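Local coordinates for protein endo-alpha-(1->5)-L-arabinanase (PDB 6B7K) that probably catalyses the endohydrolysis of (1->5)-alpha-arabinofuranosidic linkages in arabinans and binds calcium, at residues Phe12-Lys16 with Leu286-Asp290; Asn19-Pro24 with Val283-Leu287; Asp23-Lys28 with His262-Leu266; Asn31-Thr35 with Val46-Gly52; Phe206-Asp210 with Tyr220-Tyr224. All coordinates share one frame; numbering follows the deposited sequence.

Interaction 1 of 5, residues Phe12-Lys16 with Leu286-Asp290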
# COMPACT_ATOMS: atom_id res chain seq x y z
N PHE A 12 0.88 -19.89 -4.92
CA PHE A 12 1.34 -18.90 -3.96
C PHE A 12 1.92 -19.56 -2.72
O PHE A 12 2.16 -20.77 -2.69
CB PHE A 12 0.20 -17.96 -3.56
CG PHE A 12 -1.07 -18.67 -3.16
CD1 PHE A 12 -1.22 -19.17 -1.87
CD2 PHE A 12 -2.10 -18.84 -4.06
CE1 PHE A 12 -2.38 -19.82 -1.50
CE2 PHE A 12 -3.26 -19.49 -3.69
CZ PHE A 12 -3.40 -19.98 -2.41
N TRP A 13 2.13 -18.76 -1.68
CA TRP A 13 2.51 -19.26 -0.36
C TRP A 13 1.24 -19.50 0.45
O TRP A 13 0.50 -18.55 0.73
CB TRP A 13 3.42 -18.27 0.36
CG TRP A 13 4.77 -18.10 -0.25
CD1 TRP A 13 5.26 -18.71 -1.36
CD2 TRP A 13 5.81 -17.24 0.23
NE1 TRP A 13 6.54 -18.30 -1.61
CE2 TRP A 13 6.91 -17.39 -0.64
CE3 TRP A 13 5.93 -16.37 1.32
CZ2 TRP A 13 8.10 -16.70 -0.47
CZ3 TRP A 13 7.11 -15.68 1.49
CH2 TRP A 13 8.18 -15.85 0.60
N ASP A 14 1.00 -20.75 0.82
CA ASP A 14 -0.17 -21.08 1.62
C ASP A 14 0.06 -20.58 3.05
O ASP A 14 0.85 -21.16 3.80
CB ASP A 14 -0.42 -22.58 1.60
CG ASP A 14 -1.82 -22.94 2.05
OD1 ASP A 14 -2.67 -22.03 2.11
OD2 ASP A 14 -2.06 -24.13 2.35
N THR A 15 -0.64 -19.51 3.43
CA THR A 15 -0.49 -18.92 4.75
C THR A 15 -1.46 -19.58 5.72
O THR A 15 -2.64 -19.75 5.41
CB THR A 15 -0.73 -17.41 4.69
OG1 THR A 15 -2.05 -17.15 4.20
CG2 THR A 15 0.29 -16.74 3.78
N LYS A 16 -0.95 -19.93 6.90
CA LYS A 16 -1.72 -20.62 7.93
C LYS A 16 -1.49 -19.94 9.27
O LYS A 16 -0.55 -19.15 9.43
CB LYS A 16 -1.35 -22.10 8.01
CG LYS A 16 0.10 -22.35 8.37
CD LYS A 16 0.51 -23.80 8.14
CE LYS A 16 0.59 -24.12 6.66
NZ LYS A 16 1.12 -25.49 6.42
N LEU A 286 -3.90 -13.31 4.27
CA LEU A 286 -2.64 -12.87 3.68
C LEU A 286 -2.25 -13.82 2.55
O LEU A 286 -2.21 -15.04 2.74
CB LEU A 286 -1.54 -12.83 4.74
CG LEU A 286 -0.14 -12.45 4.26
CD1 LEU A 286 -0.15 -11.07 3.62
CD2 LEU A 286 0.86 -12.52 5.40
N LEU A 287 -1.97 -13.25 1.38
CA LEU A 287 -1.51 -14.01 0.22
C LEU A 287 -0.18 -13.44 -0.24
O LEU A 287 -0.08 -12.24 -0.52
CB LEU A 287 -2.54 -13.97 -0.91
CG LEU A 287 -3.74 -14.91 -0.76
CD1 LEU A 287 -4.51 -14.99 -2.06
CD2 LEU A 287 -3.27 -16.29 -0.32
N ILE A 288 0.83 -14.30 -0.31
CA ILE A 288 2.18 -13.90 -0.69
C ILE A 288 2.61 -14.73 -1.89
O ILE A 288 2.44 -15.95 -1.90
CB ILE A 288 3.17 -14.07 0.47
CG1 ILE A 288 2.64 -13.37 1.72
CG2 ILE A 288 4.53 -13.51 0.10
CD1 ILE A 288 3.50 -13.57 2.93
N ASN A 289 3.17 -14.06 -2.90
CA ASN A 289 3.64 -14.72 -4.10
C ASN A 289 5.05 -14.25 -4.42
O ASN A 289 5.40 -13.09 -4.18
CB ASN A 289 2.73 -14.42 -5.30
CG ASN A 289 1.45 -15.22 -5.28
OD1 ASN A 289 1.32 -16.23 -5.97
ND2 ASN A 289 0.50 -14.77 -4.47
N ASP A 290 5.85 -15.16 -4.96
CA ASP A 290 7.10 -14.77 -5.60
C ASP A 290 6.78 -14.13 -6.95
O ASP A 290 6.16 -14.76 -7.81
CB ASP A 290 8.02 -15.98 -5.78
CG ASP A 290 8.66 -16.42 -4.48
OD1 ASP A 290 8.44 -15.74 -3.45
OD2 ASP A 290 9.39 -17.44 -4.49
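Trp13 meets Ile288 and Asp290 through its indole, and Ile288 also through its backbone. Its backbone N donates to Ile288 O at 2.8 Å. CB rests near that same oxygen, with Trp13 CB to Ile288 O at 3.4 Å. CG stands beside the backbone N (chi1 -67°), which carries the indole over Ile288. Further out, CE3 comes within 3.4 Å of Ile288 CG2, and CZ3 touches the same methyl. This methyl stands above the ring plane but out by the rim. Further along the ring system, and on the same side of its plane, CZ2 reaches Asp290 OD1 at 3.1 Å. The carboxylate plane is turned 75° from the ring.

Phe12 and Thr15 continue the contact on either side of Trp13 in the sequence. Leu287 CD2 sits over one face of the Phe12 ring, 4.0 Å from the centroid, as a CH-pi contact. Thr15 OG1 donates to Leu286 O at 2.6 Å, in the carbonyl plane. The same hydroxyl is hydrogen-bonded to Asn19 ND2. Trp13 also meets Trp33 edge-to-face.

The chemistry is mixed. Aliphatic groups meet the aromatic rings, while the Asn289 amide and the Asp290 carboxylate border them. Two hydrogen bonds, to the carbonyls of Leu286 and Ile288, fix the N-terminal segment to strand 284-293, with ring packing between and beside them.

Interaction 2 of 5, residues Asn19-Pro24 with Val283-Leu287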
# COMPACT_ATOMS: atom_id res chain seq x y z
N ASN A 19 -3.19 -15.58 10.05
CA ASN A 19 -2.90 -14.99 8.75
C ASN A 19 -3.93 -13.95 8.32
O ASN A 19 -4.02 -13.63 7.13
CB ASN A 19 -2.77 -16.08 7.69
CG ASN A 19 -4.04 -16.90 7.55
OD1 ASN A 19 -4.84 -17.00 8.48
ND2 ASN A 19 -4.24 -17.50 6.38
N PHE A 20 -4.72 -13.43 9.26
CA PHE A 20 -5.66 -12.37 8.93
C PHE A 20 -4.91 -11.06 8.72
O PHE A 20 -4.04 -10.69 9.52
CB PHE A 20 -6.70 -12.20 10.04
CG PHE A 20 -7.49 -10.92 9.94
CD1 PHE A 20 -8.60 -10.84 9.12
CD2 PHE A 20 -7.11 -9.79 10.66
CE1 PHE A 20 -9.33 -9.67 9.02
CE2 PHE A 20 -7.84 -8.62 10.57
CZ PHE A 20 -8.95 -8.55 9.75
N ILE A 21 -5.25 -10.34 7.65
CA ILE A 21 -4.61 -9.07 7.34
C ILE A 21 -5.54 -8.29 6.42
O ILE A 21 -6.44 -8.85 5.80
CB ILE A 21 -3.22 -9.28 6.69
CG1 ILE A 21 -2.35 -8.04 6.89
CG2 ILE A 21 -3.37 -9.59 5.21
CD1 ILE A 21 -2.16 -7.66 8.34
N HIS A 22 -5.33 -6.98 6.36
CA HIS A 22 -6.02 -6.13 5.40
C HIS A 22 -5.12 -4.95 5.08
O HIS A 22 -4.60 -4.30 5.99
CB HIS A 22 -7.37 -5.65 5.96
CG HIS A 22 -8.36 -5.29 4.89
ND1 HIS A 22 -8.58 -3.99 4.50
CD2 HIS A 22 -9.17 -6.06 4.14
CE1 HIS A 22 -9.50 -3.97 3.54
NE2 HIS A 22 -9.87 -5.22 3.31
N ASP A 23 -4.94 -4.68 3.78
CA ASP A 23 -4.03 -3.66 3.29
C ASP A 23 -2.61 -3.92 3.78
O ASP A 23 -2.05 -3.11 4.52
CB ASP A 23 -4.51 -2.27 3.72
CG ASP A 23 -5.98 -2.03 3.43
OD1 ASP A 23 -6.40 -2.27 2.27
OD2 ASP A 23 -6.71 -1.63 4.35
N PRO A 24 -1.99 -5.03 3.37
CA PRO A 24 -0.68 -5.39 3.92
C PRO A 24 0.49 -4.72 3.21
O PRO A 24 0.40 -4.29 2.06
CB PRO A 24 -0.64 -6.91 3.70
CG PRO A 24 -1.37 -7.09 2.43
CD PRO A 24 -2.47 -6.05 2.43
N VAL A 283 -13.45 -13.55 5.19
CA VAL A 283 -12.48 -12.79 5.96
C VAL A 283 -11.18 -12.68 5.17
O VAL A 283 -10.72 -13.65 4.56
CB VAL A 283 -12.27 -13.44 7.33
CG1 VAL A 283 -12.06 -14.92 7.19
CG2 VAL A 283 -11.10 -12.81 8.06
N SER A 284 -10.61 -11.48 5.15
CA SER A 284 -9.41 -11.23 4.35
C SER A 284 -8.19 -11.89 4.98
O SER A 284 -7.89 -11.68 6.16
CB SER A 284 -9.17 -9.72 4.22
OG SER A 284 -9.09 -9.10 5.49
N LYS A 285 -7.50 -12.70 4.19
CA LYS A 285 -6.29 -13.40 4.61
C LYS A 285 -5.08 -12.80 3.91
O LYS A 285 -5.19 -11.90 3.07
CB LYS A 285 -6.41 -14.90 4.32
CG LYS A 285 -7.68 -15.54 4.84
CD LYS A 285 -7.72 -15.50 6.35
CE LYS A 285 -8.90 -16.29 6.88
NZ LYS A 285 -8.86 -16.41 8.36
N LEU A 286 -3.90 -13.31 4.27
CA LEU A 286 -2.64 -12.87 3.68
C LEU A 286 -2.25 -13.82 2.55
O LEU A 286 -2.21 -15.04 2.74
CB LEU A 286 -1.54 -12.83 4.74
CG LEU A 286 -0.14 -12.45 4.26
CD1 LEU A 286 -0.15 -11.07 3.62
CD2 LEU A 286 0.86 -12.52 5.40
N LEU A 287 -1.97 -13.25 1.38
CA LEU A 287 -1.51 -14.01 0.22
C LEU A 287 -0.18 -13.44 -0.24
O LEU A 287 -0.08 -12.24 -0.52
CB LEU A 287 -2.54 -13.97 -0.91
CG LEU A 287 -3.74 -14.91 -0.76
CD1 LEU A 287 -4.51 -14.99 -2.06
CD2 LEU A 287 -3.27 -16.29 -0.32
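Ile21 and Leu286 form the apolar centre, with Ile21 CG2 3.8 Å from Leu286 CB. That methyl also lies over the Leu286 backbone. Leu286 CG is anti to its own N (chi1 177°), and the CD1 branch extends to Pro24 CB at 4.2 Å. A second apolar pair lies nearer the start of the strand. There Val283 CG2 approaches the edge of the Phe20 ring, 3.4 Å from CD1.

Polar groups border this packing. Ser284 OG donates to Ile21 O at 2.7 Å, and the donor is tilted 31° from the carbonyl plane. The Ser284 side chain also lies at the edge of the His22 ring, near its plane, where OG is 3.3 Å from His22 CD2. Two backbone bonds are weak: Ile21 N to Ser284 O at 3.3 Å, and Leu286 N to Asn19 O, which is strongly bent. At the Asn19 end, its side chain crosses the aliphatic part of Lys285, with Asn19 OD1 3.9 Å from Lys285 CD. Asn19 ND2 has its hydrogen bond with Thr15 OG1.

His22 ND1 makes a weak bond to Asp23 OD2, while NE2 is hydrogen-bonded to Tyr276 OH. His22 thus links Asp23, the predicted proton acceptor, to strand 270-277. The arrangement belongs to the five-bladed beta-propeller of family 43. Here the loop leading to the inner strand 25-29 of the first blade lies along a strand of the last, and reaches the probable active site.

Interaction 3 of 5, residues Asp23-Lys28 with His262-Leu266. With CA (calcium ion), chain F.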
# COMPACT_ATOMS: atom_id res chain seq x y z
N ASP A 23 -4.94 -4.68 3.78
CA ASP A 23 -4.03 -3.66 3.29
C ASP A 23 -2.61 -3.92 3.78
O ASP A 23 -2.05 -3.11 4.52
CB ASP A 23 -4.51 -2.27 3.72
CG ASP A 23 -5.98 -2.03 3.43
OD1 ASP A 23 -6.40 -2.27 2.27
OD2 ASP A 23 -6.71 -1.63 4.35
N PRO A 24 -1.99 -5.03 3.37
CA PRO A 24 -0.68 -5.39 3.92
C PRO A 24 0.49 -4.72 3.21
O PRO A 24 0.40 -4.29 2.06
CB PRO A 24 -0.64 -6.91 3.70
CG PRO A 24 -1.37 -7.09 2.43
CD PRO A 24 -2.47 -6.05 2.43
N SER A 25 1.61 -4.66 3.93
CA SER A 25 2.89 -4.23 3.39
C SER A 25 3.97 -5.07 4.05
O SER A 25 4.08 -5.08 5.28
CB SER A 25 3.13 -2.74 3.64
OG SER A 25 4.35 -2.31 3.04
N ILE A 26 4.75 -5.78 3.24
CA ILE A 26 5.70 -6.77 3.75
C ILE A 26 7.07 -6.13 3.91
O ILE A 26 7.48 -5.25 3.15
CB ILE A 26 5.77 -8.00 2.82
CG1 ILE A 26 6.60 -9.12 3.45
CG2 ILE A 26 6.35 -7.63 1.47
CD1 ILE A 26 6.05 -9.63 4.77
N ILE A 27 7.78 -6.59 4.94
CA ILE A 27 9.18 -6.26 5.20
C ILE A 27 9.80 -7.48 5.86
O ILE A 27 9.11 -8.45 6.20
CB ILE A 27 9.31 -4.99 6.08
CG1 ILE A 27 10.77 -4.48 6.14
CG2 ILE A 27 8.76 -5.24 7.47
CD1 ILE A 27 11.39 -4.20 4.79
N LYS A 28 11.12 -7.46 6.03
CA LYS A 28 11.85 -8.64 6.48
C LYS A 28 13.14 -8.18 7.13
O LYS A 28 14.06 -7.73 6.43
CB LYS A 28 12.12 -9.57 5.30
CG LYS A 28 12.49 -10.98 5.66
CD LYS A 28 12.93 -11.72 4.41
CE LYS A 28 13.36 -13.14 4.71
NZ LYS A 28 14.31 -13.22 5.85
N HIS A 262 -5.01 -4.29 -2.48
CA HIS A 262 -4.01 -3.56 -1.72
C HIS A 262 -2.70 -4.33 -1.64
O HIS A 262 -2.29 -4.76 -0.56
CB HIS A 262 -4.51 -3.22 -0.32
CG HIS A 262 -3.81 -2.03 0.28
ND1 HIS A 262 -2.47 -2.05 0.60
CD2 HIS A 262 -4.26 -0.79 0.58
CE1 HIS A 262 -2.12 -0.87 1.08
NE2 HIS A 262 -3.19 -0.09 1.07
N GLN A 263 -2.05 -4.48 -2.78
CA GLN A 263 -0.82 -5.24 -2.88
C GLN A 263 0.38 -4.37 -2.52
O GLN A 263 0.29 -3.16 -2.34
CB GLN A 263 -0.65 -5.79 -4.30
CG GLN A 263 -0.20 -4.75 -5.31
CD GLN A 263 -1.16 -3.58 -5.44
OE1 GLN A 263 -2.38 -3.77 -5.46
NE2 GLN A 263 -0.62 -2.37 -5.49
N ASP A 264 1.53 -5.03 -2.41
CA ASP A 264 2.81 -4.35 -2.26
C ASP A 264 3.90 -5.33 -2.68
O ASP A 264 3.73 -6.55 -2.56
CB ASP A 264 3.04 -3.86 -0.83
CG ASP A 264 4.02 -2.70 -0.75
OD1 ASP A 264 4.66 -2.40 -1.78
OD2 ASP A 264 4.14 -2.09 0.33
N VAL A 265 5.01 -4.80 -3.17
CA VAL A 265 6.12 -5.60 -3.67
C VAL A 265 7.35 -5.35 -2.82
O VAL A 265 7.59 -4.22 -2.37
CB VAL A 265 6.41 -5.30 -5.16
CG1 VAL A 265 5.25 -5.77 -6.03
CG2 VAL A 265 6.67 -3.82 -5.37
N LEU A 266 8.13 -6.40 -2.59
CA LEU A 266 9.34 -6.33 -1.78
C LEU A 266 10.51 -6.89 -2.57
O LEU A 266 10.44 -8.02 -3.06
CB LEU A 266 9.19 -7.10 -0.47
CG LEU A 266 10.46 -7.33 0.35
CD1 LEU A 266 11.03 -6.01 0.86
CD2 LEU A 266 10.20 -8.29 1.50
CA CA F . 5.82 -0.36 -0.37
O HOH W 1 7.69 -1.79 -1.51
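His262 presents one ring face to Asp23. Asp23 CB stands over the centre of that face, 3.5 Å from the centroid, in a CH-pi contact. Pro24 O lies at the ring edge, near its plane. The Asp23 carboxylate is turned 55° from the ring, and its OD1 comes to 3.1 Å from His262 CD2. Its OD2 is hydrogen-bonded to Thr38 OG1. Asp23 is the predicted proton acceptor, and His262 is predicted to matter for substrate recognition. A second bound calcium ion lies close to the His262 side chain.

Strands 25-28 and 263-266 run in nearly the same direction, 22° apart. They stand side by side near the axis of the five-bladed propeller, as strands of its first and last blades.

The other flat group is the Asp264 carboxylate, which grips calcium with both oxygens, OD1 at 2.7 Å and OD2 at 2.5 Å. Asp84 and Asp142 bind the same ion. Ser25 OG donates to Asp264 OD2 at 2.7 Å, arriving on the anti side, 22° out of the carboxylate plane. Val265 N donates to OD1, also on the anti side. The carboxylate is therefore held in its orientation by two hydrogen bonds besides the metal. A water bound to the ion donates to Val265 O at 2.6 Å. Further from the calcium, Ile26 CG2 packs on Leu266 CB at 3.5 Å, the two side chains crossing at about a right angle.

Interaction 4 of 5, residues Asn31-Thr35 with Val46-Gly52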
# COMPACT_ATOMS: atom_id res chain seq x y z
N ASN A 31 15.96 -12.86 9.72
CA ASN A 31 15.21 -13.98 9.19
C ASN A 31 13.71 -13.87 9.44
O ASN A 31 12.97 -14.79 9.07
CB ASN A 31 15.73 -15.30 9.78
CG ASN A 31 16.86 -15.90 8.97
OD1 ASN A 31 16.96 -15.68 7.76
ND2 ASN A 31 17.72 -16.66 9.63
N THR A 32 13.25 -12.78 10.04
CA THR A 32 11.86 -12.64 10.45
C THR A 32 11.10 -11.78 9.45
O THR A 32 11.50 -10.64 9.18
CB THR A 32 11.76 -12.04 11.85
OG1 THR A 32 12.50 -12.85 12.77
CG2 THR A 32 10.30 -11.98 12.29
N TRP A 33 10.00 -12.31 8.92
CA TRP A 33 9.11 -11.53 8.08
C TRP A 33 8.16 -10.73 8.96
O TRP A 33 7.71 -11.20 10.01
CB TRP A 33 8.30 -12.44 7.15
CG TRP A 33 9.10 -13.39 6.31
CD1 TRP A 33 9.62 -14.59 6.70
CD2 TRP A 33 9.44 -13.24 4.93
NE1 TRP A 33 10.28 -15.18 5.65
CE2 TRP A 33 10.18 -14.38 4.55
CE3 TRP A 33 9.19 -12.25 3.97
CZ2 TRP A 33 10.67 -14.55 3.26
CZ3 TRP A 33 9.68 -12.42 2.69
CH2 TRP A 33 10.41 -13.57 2.35
N TYR A 34 7.85 -9.50 8.53
CA TYR A 34 6.88 -8.65 9.21
C TYR A 34 5.90 -8.12 8.18
O TYR A 34 6.30 -7.47 7.21
CB TYR A 34 7.56 -7.49 9.95
CG TYR A 34 8.38 -7.92 11.15
CD1 TYR A 34 7.77 -8.19 12.36
CD2 TYR A 34 9.76 -8.03 11.07
CE1 TYR A 34 8.51 -8.58 13.47
CE2 TYR A 34 10.51 -8.41 12.17
CZ TYR A 34 9.88 -8.68 13.36
OH TYR A 34 10.63 -9.07 14.46
N THR A 35 4.62 -8.38 8.40
CA THR A 35 3.55 -7.81 7.59
C THR A 35 2.83 -6.76 8.42
O THR A 35 2.24 -7.07 9.46
CB THR A 35 2.57 -8.89 7.12
OG1 THR A 35 3.22 -9.80 6.24
CG2 THR A 35 1.40 -8.25 6.39
N VAL A 46 0.29 -5.90 13.13
CA VAL A 46 1.57 -6.48 12.74
C VAL A 46 1.53 -7.97 13.04
O VAL A 46 1.11 -8.38 14.13
CB VAL A 46 2.75 -5.82 13.48
CG1 VAL A 46 4.05 -6.49 13.08
CG2 VAL A 46 2.80 -4.34 13.17
N ILE A 47 1.94 -8.78 12.07
CA ILE A 47 2.09 -10.22 12.26
C ILE A 47 3.46 -10.64 11.74
O ILE A 47 3.99 -10.05 10.79
CB ILE A 47 0.96 -11.02 11.57
CG1 ILE A 47 0.83 -10.64 10.10
CG2 ILE A 47 -0.36 -10.80 12.29
CD1 ILE A 47 -0.29 -11.37 9.39
N LYS A 48 4.04 -11.64 12.39
CA LYS A 48 5.41 -12.06 12.15
C LYS A 48 5.44 -13.50 11.66
O LYS A 48 4.48 -14.26 11.82
CB LYS A 48 6.25 -11.92 13.43
CG LYS A 48 5.64 -12.62 14.63
CD LYS A 48 6.36 -12.26 15.93
CE LYS A 48 7.79 -12.75 15.93
NZ LYS A 48 8.43 -12.56 17.26
N SER A 49 6.58 -13.88 11.06
CA SER A 49 6.74 -15.23 10.54
C SER A 49 8.23 -15.55 10.43
O SER A 49 9.02 -14.70 10.03
CB SER A 49 6.07 -15.38 9.17
OG SER A 49 6.28 -16.68 8.66
N THR A 50 8.58 -16.79 10.78
CA THR A 50 9.95 -17.28 10.65
C THR A 50 10.21 -17.93 9.30
O THR A 50 11.32 -17.82 8.77
CB THR A 50 10.25 -18.28 11.77
OG1 THR A 50 10.11 -17.63 13.04
CG2 THR A 50 11.66 -18.83 11.65
N ASP A 51 9.20 -18.59 8.72
CA ASP A 51 9.36 -19.31 7.47
C ASP A 51 8.63 -18.66 6.29
O ASP A 51 8.85 -19.07 5.15
CB ASP A 51 8.87 -20.76 7.62
CG ASP A 51 7.47 -20.85 8.22
OD1 ASP A 51 6.78 -19.82 8.30
OD2 ASP A 51 7.07 -21.97 8.61
N GLY A 52 7.77 -17.68 6.54
CA GLY A 52 6.96 -17.08 5.51
C GLY A 52 5.60 -17.72 5.32
O GLY A 52 4.76 -17.14 4.61
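Trp33 and Thr35 pair in antiparallel register with Ser49 and Ile47 as hydrogen-bonded pairs, Thr35 N to Ile47 O being nearly straight (173°) at 3.0 Å, with Tyr34 and Lys48 as the non-hydrogen-bonded pair between them.

The Trp33 indole turns toward the end of the partner strand. Its CG stands beside the backbone N (chi1 -53°). Ser49 O then lies at the ring edge, in its plane, 3.4 Å from CD1. Gly52 CA lies over one face, 4.0 Å from the centroid of the five-membered ring, as a CH-pi contact. The backbone N of Gly52 donates to Ser49 OG at 2.8 Å, which makes an ST motif and holds the turn close to the indole. Ser49 OG is also hydrogen-bonded to Asn54 O. Beyond the pair, Trp33 makes a cation-pi contact with Lys28.

Thr35 and Ile47 share the sheet face with Trp33, and Thr35 CB is 3.9 Å from Ile47 CG1. On the other face of the sheet, Tyr34 and Lys48 run side by side, pointing the same way, with Tyr34 CE1 4.0 Å from Lys48 CB. Val46 CG1 also touches the Tyr34 ring at CD1.

This is a beta hairpin of two neighbouring strands, a typical building unit of a blade in the five-bladed propeller of family 43.

Interaction 5 of 5, residues Phe206-Asp210 with Tyr220-Tyr224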
# COMPACT_ATOMS: atom_id res chain seq x y z
N PHE A 206 1.92 -0.51 -9.44
CA PHE A 206 0.81 -1.41 -9.17
C PHE A 206 -0.29 -0.63 -8.47
O PHE A 206 -0.02 0.28 -7.69
CB PHE A 206 1.24 -2.59 -8.29
CG PHE A 206 2.34 -3.43 -8.89
CD1 PHE A 206 3.66 -3.03 -8.81
CD2 PHE A 206 2.05 -4.63 -9.50
CE1 PHE A 206 4.67 -3.80 -9.34
CE2 PHE A 206 3.05 -5.42 -10.03
CZ PHE A 206 4.36 -5.00 -9.95
N VAL A 207 -1.55 -1.00 -8.76
CA VAL A 207 -2.71 -0.36 -8.14
C VAL A 207 -3.78 -1.42 -7.90
O VAL A 207 -3.68 -2.56 -8.36
CB VAL A 207 -3.30 0.78 -9.00
CG1 VAL A 207 -2.32 1.95 -9.12
CG2 VAL A 207 -3.70 0.27 -10.37
N SER A 208 -4.81 -1.03 -7.17
CA SER A 208 -5.97 -1.87 -6.92
C SER A 208 -7.20 -1.23 -7.56
O SER A 208 -7.43 -0.02 -7.40
CB SER A 208 -6.19 -2.06 -5.42
OG SER A 208 -5.06 -2.69 -4.82
N PHE A 209 -7.97 -2.03 -8.29
CA PHE A 209 -9.15 -1.56 -8.99
C PHE A 209 -10.42 -1.96 -8.25
O PHE A 209 -10.49 -3.03 -7.63
CB PHE A 209 -9.20 -2.11 -10.42
CG PHE A 209 -8.34 -1.37 -11.40
CD1 PHE A 209 -7.70 -0.19 -11.04
CD2 PHE A 209 -8.18 -1.85 -12.69
CE1 PHE A 209 -6.91 0.49 -11.96
CE2 PHE A 209 -7.39 -1.18 -13.61
CZ PHE A 209 -6.76 -0.01 -13.24
N ASP A 210 -11.42 -1.08 -8.31
CA ASP A 210 -12.80 -1.37 -7.91
C ASP A 210 -12.96 -1.51 -6.40
O ASP A 210 -12.16 -0.97 -5.63
CB ASP A 210 -13.31 -2.61 -8.65
CG ASP A 210 -13.11 -2.53 -10.15
OD1 ASP A 210 -13.40 -1.47 -10.74
OD2 ASP A 210 -12.65 -3.54 -10.75
N TYR A 220 -12.36 -6.71 -6.49
CA TYR A 220 -11.06 -6.11 -6.24
C TYR A 220 -10.05 -6.75 -7.18
O TYR A 220 -9.97 -7.98 -7.26
CB TYR A 220 -10.65 -6.31 -4.77
CG TYR A 220 -9.98 -5.12 -4.09
CD1 TYR A 220 -10.09 -3.83 -4.61
CD2 TYR A 220 -9.24 -5.29 -2.92
CE1 TYR A 220 -9.48 -2.75 -3.98
CE2 TYR A 220 -8.62 -4.21 -2.29
CZ TYR A 220 -8.74 -2.95 -2.83
OH TYR A 220 -8.13 -1.90 -2.20
N LYS A 221 -9.28 -5.92 -7.87
CA LYS A 221 -8.32 -6.40 -8.85
C LYS A 221 -6.97 -5.74 -8.60
O LYS A 221 -6.86 -4.77 -7.85
CB LYS A 221 -8.80 -6.14 -10.28
CG LYS A 221 -10.07 -6.87 -10.64
CD LYS A 221 -10.64 -6.31 -11.93
CE LYS A 221 -12.02 -6.87 -12.20
NZ LYS A 221 -12.97 -6.48 -11.12
N ILE A 222 -5.94 -6.29 -9.24
CA ILE A 222 -4.58 -5.76 -9.17
C ILE A 222 -4.12 -5.50 -10.59
O ILE A 222 -4.07 -6.42 -11.42
CB ILE A 222 -3.63 -6.72 -8.45
CG1 ILE A 222 -4.04 -6.88 -6.98
CG2 ILE A 222 -2.19 -6.23 -8.56
CD1 ILE A 222 -3.21 -7.90 -6.23
N ALA A 223 -3.78 -4.24 -10.88
CA ALA A 223 -3.35 -3.83 -12.21
C ALA A 223 -2.04 -3.06 -12.12
O ALA A 223 -1.76 -2.41 -11.11
CB ALA A 223 -4.41 -2.96 -12.90
N TYR A 224 -1.25 -3.14 -13.18
CA TYR A 224 0.10 -2.57 -13.19
C TYR A 224 0.34 -1.79 -14.46
O TYR A 224 -0.39 -1.91 -15.45
CB TYR A 224 1.16 -3.67 -13.03
CG TYR A 224 1.04 -4.80 -14.02
CD1 TYR A 224 0.18 -5.87 -13.79
CD2 TYR A 224 1.78 -4.81 -15.20
CE1 TYR A 224 0.06 -6.91 -14.69
CE2 TYR A 224 1.67 -5.85 -16.11
CZ TYR A 224 0.81 -6.89 -15.85
OH TYR A 224 0.69 -7.93 -16.75
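Ala223 offers a small methyl bump, and the Phe209 ring lies flat above it. Ala223 CB stands over one face of that ring, toward the rim, with CE2 at 3.5 Å. The first torsion of Phe209 puts CG beside the backbone N (chi1 -81°), which swings the ring along the sheet toward Ala223 and past the directly paired Lys221. Arg184 makes a cation-pi contact with the same ring.

Lys221 runs out extended and then bends at its last torsion (chi4 62°). The bend brings NZ to Asp210 OD2 at 3.0 Å, a salt bridge in which NZ meets the oxygen on its anti side.

The two strands, 206-209 and 221-224, form an antiparallel hairpin in the middle of a four-stranded blade of the propeller. Val207 pairs with Ala223 and Phe209 with Lys221 through four backbone hydrogen bonds, among them Val207 N to Ala223 O at 2.7 Å.

On the other face Phe206 fits against the stem of Tyr224, with Phe206 CD2 3.8 Å from Tyr224 CB, while the tyrosine ring leads away. At the opposite end Tyr220 lays its ring beside Ser208 and the carbonyl of Phe209. Its edge meets Phe209 O, which is 3.1 Å from CD1, and Ser208 CB tucks against CE1 at 3.7 Å. Tyr220 OH makes a weak hydrogen bond to Glu192, the predicted proton donor. Ser208 OG is hydrogen-bonded to Gln263 OE1 of the neighbouring blade.

In the fold
From the N terminus, interaction 1 closes the longest loop, bringing residues 12-16 back to strand 284-293. Interaction 2 ends on the same strand and closes a slightly shorter loop within it. Together they join the two ends of the propeller. Interaction 3 shares Asp23 and Pro24 with interaction 2 and returns to strand 257-266, joining the first and last sheets near the axis. Interactions 4 and 5 are short hairpins lying one after the other inside all three long loops. Interaction 4 belongs to the first sheet and touches interactions 1, 2 and 3. Interaction 5, in the sheet before the last, touches interaction 3 through Phe206, Val207 and Ser208.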